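Local coordinates for GTPase-activating protein BEM3 (Saccharomyces cerevisiae S288C, PDB 6FSF), which activates GTP hydrolysis by CDC42 and, less efficiently, by RHO1, this chain being its tandem PX-PH portion, at residues I41-R44 / K45-K48; S54-I57 / H58-R61; T87-P90 / T91-D94. All coordinates share one frame; numbering follows the deposited sequence.

All three contacts are local turns of the PX domain. Contact 1 is a surface hairpin loop, held by polar bonds around an aspartate and farthest of the three from the centre of the chain. Contacts 2 and 3 are partly buried and share one chemistry: a serine N-cap starts a helix, 57-70 in the first and 90-107 in the second, with an aliphatic contact alongside the first turn. Contacts 1 and 2 belong to the same sheet through neighbouring strands 35-43 and 49-55, yet their centres lie about 23 Å apart. Contact 3, about 17 Å from contact 2 between centres, differs by facing the PH domain.

Contact 1 (I41-R44 / K45-K48)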
loop_
_atom_site.group_PDB
_atom_site.type_symbol
_atom_site.label_atom_id
_atom_site.label_comp_id
_atom_site.label_asym_id
_atom_site.label_seq_id
_atom_site.Cartn_x
_atom_site.Cartn_y
_atom_site.Cartn_z
ATOM N N ILE A 41 -2.935 -11.277 -4.855
ATOM C CA ILE A 41 -2.594 -12.295 -5.841
ATOM C C ILE A 41 -3.834 -12.565 -6.680
ATOM O O ILE A 41 -4.914 -12.827 -6.137
ATOM C CB ILE A 41 -2.082 -13.583 -5.171
ATOM C CG1 ILE A 41 -0.750 -13.321 -4.470
ATOM C CG2 ILE A 41 -1.925 -14.692 -6.195
ATOM C CD1 ILE A 41 0.372 -12.955 -5.416
ATOM N N ILE A 42 -3.680 -12.495 -8.001
ATOM C CA ILE A 42 -4.803 -12.496 -8.931
ATOM C C ILE A 42 -4.585 -13.583 -9.974
ATOM O O ILE A 42 -3.491 -13.701 -10.537
ATOM C CB ILE A 42 -4.971 -11.117 -9.602
ATOM C CG1 ILE A 42 -5.442 -10.087 -8.575
ATOM C CG2 ILE A 42 -5.934 -11.202 -10.777
ATOM C CD1 ILE A 42 -4.821 -8.715 -8.750
ATOM N N ASP A 43 -5.625 -14.378 -10.227
ATOM C CA ASP A 43 -5.571 -15.370 -11.292
ATOM C C ASP A 43 -5.619 -14.674 -12.646
ATOM O O ASP A 43 -6.516 -13.870 -12.910
ATOM C CB ASP A 43 -6.729 -16.364 -11.159
ATOM C CG ASP A 43 -6.768 -17.370 -12.296
ATOM O OD1 ASP A 43 -7.703 -17.306 -13.126
ATOM O OD2 ASP A 43 -5.860 -18.224 -12.365
ATOM N N ARG A 44 -4.647 -14.992 -13.504
ATOM C CA ARG A 44 -4.487 -14.270 -14.765
ATOM C C ARG A 44 -5.708 -14.424 -15.666
ATOM O O ARG A 44 -6.253 -13.434 -16.165
ATOM C CB ARG A 44 -3.233 -14.765 -15.486
ATOM C CG ARG A 44 -2.990 -14.124 -16.842
ATOM C CD ARG A 44 -1.953 -13.018 -16.750
ATOM N NE ARG A 44 -0.672 -13.530 -16.273
ATOM C CZ ARG A 44 0.408 -12.782 -16.067
ATOM N NH1 ARG A 44 0.371 -11.476 -16.295
ATOM N NH2 ARG A 44 1.527 -13.344 -15.631
ATOM N N LYS A 45 -6.151 -15.666 -15.885
ATOM C CA LYS A 45 -7.198 -15.918 -16.873
ATOM C C LYS A 45 -8.560 -15.425 -16.396
ATOM O O LYS A 45 -9.306 -14.809 -17.167
ATOM C CB LYS A 45 -7.248 -17.410 -17.201
ATOM C CG LYS A 45 -5.962 -17.949 -17.824
ATOM C CD LYS A 45 -6.167 -18.299 -19.290
ATOM C CE LYS A 45 -4.843 -18.415 -20.031
ATOM N NZ LYS A 45 -5.042 -18.814 -21.454
ATOM N N SER A 46 -8.905 -15.684 -15.132
ATOM C CA SER A 46 -10.189 -15.221 -14.620
ATOM C C SER A 46 -10.159 -13.741 -14.264
ATOM O O SER A 46 -11.196 -13.069 -14.326
ATOM C CB SER A 46 -10.598 -16.038 -13.394
ATOM O OG SER A 46 -9.770 -15.733 -12.285
ATOM N N GLY A 47 -8.991 -13.215 -13.901
ATOM C CA GLY A 47 -8.920 -11.865 -13.381
ATOM C C GLY A 47 -9.498 -11.701 -11.996
ATOM O O GLY A 47 -9.687 -10.566 -11.550
ATOM N N LYS A 48 -9.785 -12.800 -11.303
ATOM C CA LYS A 48 -10.358 -12.750 -9.968
ATOM C C LYS A 48 -9.254 -12.701 -8.922
ATOM O O LYS A 48 -8.210 -13.344 -9.070
ATOM C CB LYS A 48 -11.255 -13.963 -9.720
ATOM C CG LYS A 48 -12.140 -13.850 -8.486
ATOM C CD LYS A 48 -12.506 -15.220 -7.936
ATOM C CE LYS A 48 -11.306 -15.877 -7.269
ATOM N NZ LYS A 48 -11.619 -17.239 -6.758
#
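I42 lays its CG2 branch along the returning chain, 3.8 Å from G47 C, while its CA-H points at K48 O as a CH...O contact. D43 does most of the holding. Its backbone N donates to K48 O at 3.0 Å, and its own carbonyl O takes G47 N at 2.7 Å. The D43 side chain, with CG anti to the backbone N (chi1 177°), swings its carboxylate over the turn. There OD1 accepts twice from one residue: S46 OG, 2.7 Å from D43 OD1, meets its anti lone pair, and S46 N, 2.8 Å from D43 OD1, comes in from the anti side but 32° out of the carboxylate plane. The two bonds on one oxygen probably limit its turning. S46 OG is also an acceptor, taking K48 N at 3.1 Å in an ST turn. R44 leads away from the turn, its NH2 bonded to G17 O ahead of strand 19-29. From R44 to S46 the backbone is helical, and G47, at positive phi, brings the chain back toward strand 49-55. A tight turn through R44-G47, with the S46 amide and hydroxyl held by D43 OD1, closes the β-hairpin between strands 35-43 and 49-55 of the PX-domain sheet.

Contact 2 (S54-I57 / H58-R61); sequences SKSI and HKVR
At S56, its serine N-cap, helix 57-70 takes over from strand 49-55, and the backbone enters the first helical turn at once: V60 N donates to S56 O at 3.1 Å and R61 N to I57 O at 3.0 Å. S56 OG supplies the cap by accepting K59 N at 3.2 Å with an N-H...O angle of 161°. The S56 hydroxyl lies between the backbone N and the carbonyl carbon (chi1 73°), which brings OG to the K59 amide; K59 CG packs against the same oxygen. K59 then runs back over the strand end and crosses K55 at about a right angle, their CD carbons 4.0 Å apart. The ammonium groups lie 5.9 Å apart (K55 NZ to K59 NZ); K55 NZ pairs with D128 and bonds T127, and K55 also makes a cation-pi contact with F124. V60 CG2 rests 4.1 Å from K55 CB, joining helix to strand in the PX domain, and the valine also touches L79 of a loop. I57 CD1 lies over one face of the R61 guanidinium, 3.6 Å from its plane and offset toward the rim, with I57 CG1 3.5 Å from R61 NE.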
loop_
_atom_site.group_PDB
_atom_site.type_symbol
_atom_site.label_atom_id
_atom_site.label_comp_id
_atom_site.label_asym_id
_atom_site.label_seq_id
_atom_site.Cartn_x
_atom_site.Cartn_y
_atom_site.Cartn_z
ATOM N N SER A 54 -0.038 -9.905 3.883
ATOM C CA SER A 54 0.590 -8.714 4.433
ATOM C C SER A 54 1.993 -9.059 4.901
ATOM O O SER A 54 2.197 -10.085 5.555
ATOM C CB SER A 54 -0.235 -8.149 5.593
ATOM O OG SER A 54 0.376 -6.992 6.132
ATOM N N LYS A 55 2.956 -8.207 4.563
ATOM C CA LYS A 55 4.341 -8.410 4.959
ATOM C C LYS A 55 4.940 -7.080 5.381
ATOM O O LYS A 55 4.706 -6.054 4.737
ATOM C CB LYS A 55 5.179 -9.002 3.817
ATOM C CG LYS A 55 4.678 -10.331 3.281
ATOM C CD LYS A 55 4.930 -11.460 4.264
ATOM C CE LYS A 55 4.480 -12.786 3.684
ATOM N NZ LYS A 55 4.795 -13.930 4.583
ATOM N N SER A 56 5.711 -7.102 6.465
ATOM C CA SER A 56 6.519 -5.947 6.813
ATOM C C SER A 56 7.649 -5.786 5.801
ATOM O O SER A 56 8.003 -6.717 5.073
ATOM C CB SER A 56 7.092 -6.089 8.224
ATOM O OG SER A 56 8.133 -7.051 8.258
ATOM N N ILE A 57 8.216 -4.577 5.756
ATOM C CA ILE A 57 9.330 -4.326 4.846
ATOM C C ILE A 57 10.517 -5.208 5.205
ATOM O O ILE A 57 11.287 -5.622 4.327
ATOM C CB ILE A 57 9.698 -2.827 4.858
ATOM C CG1 ILE A 57 10.900 -2.552 3.949
ATOM C CG2 ILE A 57 9.966 -2.349 6.277
ATOM C CD1 ILE A 57 10.664 -2.910 2.498
ATOM N N HIS A 58 10.670 -5.533 6.490
ATOM C CA HIS A 58 11.750 -6.414 6.919
ATOM C C HIS A 58 11.597 -7.812 6.327
ATOM O O HIS A 58 12.578 -8.412 5.872
ATOM C CB HIS A 58 11.789 -6.478 8.445
ATOM C CG HIS A 58 12.800 -7.442 8.980
ATOM N ND1 HIS A 58 14.157 -7.225 8.887
ATOM C CD2 HIS A 58 12.651 -8.632 9.610
ATOM C CE1 HIS A 58 14.801 -8.238 9.440
ATOM N NE2 HIS A 58 13.910 -9.105 9.886
ATOM N N LYS A 59 10.373 -8.350 6.329
ATOM C CA LYS A 59 10.145 -9.666 5.738
ATOM C C LYS A 59 10.409 -9.647 4.238
ATOM O O LYS A 59 10.902 -10.631 3.672
ATOM C CB LYS A 59 8.717 -10.136 6.007
ATOM C CG LYS A 59 8.358 -10.302 7.472
ATOM C CD LYS A 59 7.073 -11.116 7.620
ATOM C CE LYS A 59 6.347 -10.815 8.926
ATOM N NZ LYS A 59 5.249 -9.823 8.736
ATOM N N VAL A 60 10.074 -8.536 3.576
ATOM C CA VAL A 60 10.314 -8.411 2.141
ATOM C C VAL A 60 11.808 -8.478 1.848
ATOM O O VAL A 60 12.250 -9.195 0.943
ATOM C CB VAL A 60 9.692 -7.108 1.609
ATOM C CG1 VAL A 60 10.164 -6.826 0.190
ATOM C CG2 VAL A 60 8.173 -7.185 1.665
ATOM N N ARG A 61 12.607 -7.730 2.614
ATOM C CA ARG A 61 14.051 -7.757 2.414
ATOM C C ARG A 61 14.635 -9.121 2.753
ATOM O O ARG A 61 15.617 -9.548 2.135
ATOM C CB ARG A 61 14.722 -6.672 3.256
ATOM C CG ARG A 61 14.176 -5.274 3.030
ATOM C CD ARG A 61 14.989 -4.237 3.788
ATOM N NE ARG A 61 14.413 -2.900 3.669
ATOM C CZ ARG A 61 14.568 -2.113 2.611
ATOM N NH1 ARG A 61 15.278 -2.528 1.572
ATOM N NH2 ARG A 61 14.007 -0.911 2.589
#

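Contact 3 (T87-P90 / T91-D94); sequences TLSP and TKVD
The P90 ring, whose CB touches T91 N, lies against W159, while the D94 carboxylate is directed away from the turn to N205. Between these two residues the backbone closes the first helical turn: D94 N donates to P90 O at 3.0 Å, and V93 N to S89 O at 3.1 Å. S89 is the N-cap of helix 90-107: its OG, set between the backbone N and the carbonyl carbon (chi1 86°), accepts K92 N at 3.3 Å. That same amide makes only a weak bond to S89 O. Two carbons flank the hydroxyl, T91 CG2 at 3.3 Å from S89 OG and K92 CG at 3.2 Å from it. With an alanine in place of S89 the K92 amide loses its cap and keeps just the weak bond to the carbonyl of that residue, and the first turn would probably be less firmly held. Beyond CG the K92 chain runs extended toward T87; its NZ is modelled 2.9 Å from T87 O, but its exact place is doubtful. L88 CD1 meets V93 CG2 at 3.6 Å, and both side chains lie against L146 of strand 142-148. A serine-capped, proline-started helix of the PX domain thereby places its first turn at the interface with the PH domain.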
loop_
_atom_site.group_PDB
_atom_site.type_symbol
_atom_site.label_atom_id
_atom_site.label_comp_id
_atom_site.label_asym_id
_atom_site.label_seq_id
_atom_site.Cartn_x
_atom_site.Cartn_y
_atom_site.Cartn_z
ATOM N N THR A 87 11.402 8.698 6.756
ATOM C CA THR A 87 10.536 9.829 7.072
ATOM C C THR A 87 9.275 9.716 6.226
ATOM O O THR A 87 9.350 9.687 4.993
ATOM C CB THR A 87 11.238 11.169 6.826
ATOM O OG1 THR A 87 11.316 11.423 5.416
ATOM C CG2 THR A 87 12.643 11.148 7.406
ATOM N N LEU A 88 8.123 9.641 6.890
ATOM C CA LEU A 88 6.848 9.449 6.207
ATOM C C LEU A 88 6.436 10.714 5.457
ATOM O O LEU A 88 6.204 11.760 6.075
ATOM C CB LEU A 88 5.762 9.053 7.205
ATOM C CG LEU A 88 4.414 8.639 6.604
ATOM C CD1 LEU A 88 4.558 7.327 5.859
ATOM C CD2 LEU A 88 3.311 8.542 7.656
ATOM N N SER A 89 6.335 10.616 4.132
ATOM C CA SER A 89 5.857 11.701 3.289
ATOM C C SER A 89 5.006 11.106 2.174
ATOM O O SER A 89 5.249 9.972 1.752
ATOM C CB SER A 89 7.011 12.512 2.679
ATOM O OG SER A 89 7.463 11.919 1.473
ATOM N N PRO A 90 4.002 11.844 1.694
ATOM C CA PRO A 90 3.137 11.286 0.637
ATOM C C PRO A 90 3.878 10.921 -0.639
ATOM O O PRO A 90 3.519 9.930 -1.289
ATOM C CB PRO A 90 2.118 12.408 0.400
ATOM C CG PRO A 90 2.085 13.160 1.681
ATOM C CD PRO A 90 3.489 13.124 2.208
ATOM N N THR A 91 4.897 11.695 -1.022
ATOM C CA THR A 91 5.589 11.409 -2.275
ATOM C C THR A 91 6.443 10.148 -2.175
ATOM O O THR A 91 6.620 9.441 -3.176
ATOM C CB THR A 91 6.442 12.607 -2.697
ATOM O OG1 THR A 91 7.116 12.311 -3.926
ATOM C CG2 THR A 91 7.469 12.947 -1.626
ATOM N N LYS A 92 6.975 9.848 -0.986
ATOM C CA LYS A 92 7.713 8.602 -0.804
ATOM C C LYS A 92 6.773 7.402 -0.774
ATOM O O LYS A 92 7.083 6.347 -1.342
ATOM C CB LYS A 92 8.537 8.651 0.481
ATOM C CG LYS A 92 9.607 9.728 0.528
ATOM C CD LYS A 92 10.449 9.548 1.776
ATOM C CE LYS A 92 11.060 10.851 2.245
ATOM N NZ LYS A 92 11.698 10.678 3.580
ATOM N N VAL A 93 5.628 7.546 -0.106
ATOM C CA VAL A 93 4.645 6.466 -0.040
ATOM C C VAL A 93 4.175 6.092 -1.439
ATOM O O VAL A 93 4.049 4.909 -1.778
ATOM C CB VAL A 93 3.466 6.879 0.859
ATOM C CG1 VAL A 93 2.321 5.887 0.741
ATOM C CG2 VAL A 93 3.925 7.004 2.300
ATOM N N ASP A 94 3.913 7.102 -2.272
ATOM C CA ASP A 94 3.504 6.856 -3.651
ATOM C C ASP A 94 4.596 6.135 -4.430
ATOM O O ASP A 94 4.319 5.209 -5.200
ATOM C CB ASP A 94 3.154 8.180 -4.332
ATOM C CG ASP A 94 2.645 7.990 -5.748
ATOM O OD1 ASP A 94 1.449 8.252 -5.989
ATOM O OD2 ASP A 94 3.436 7.575 -6.618
#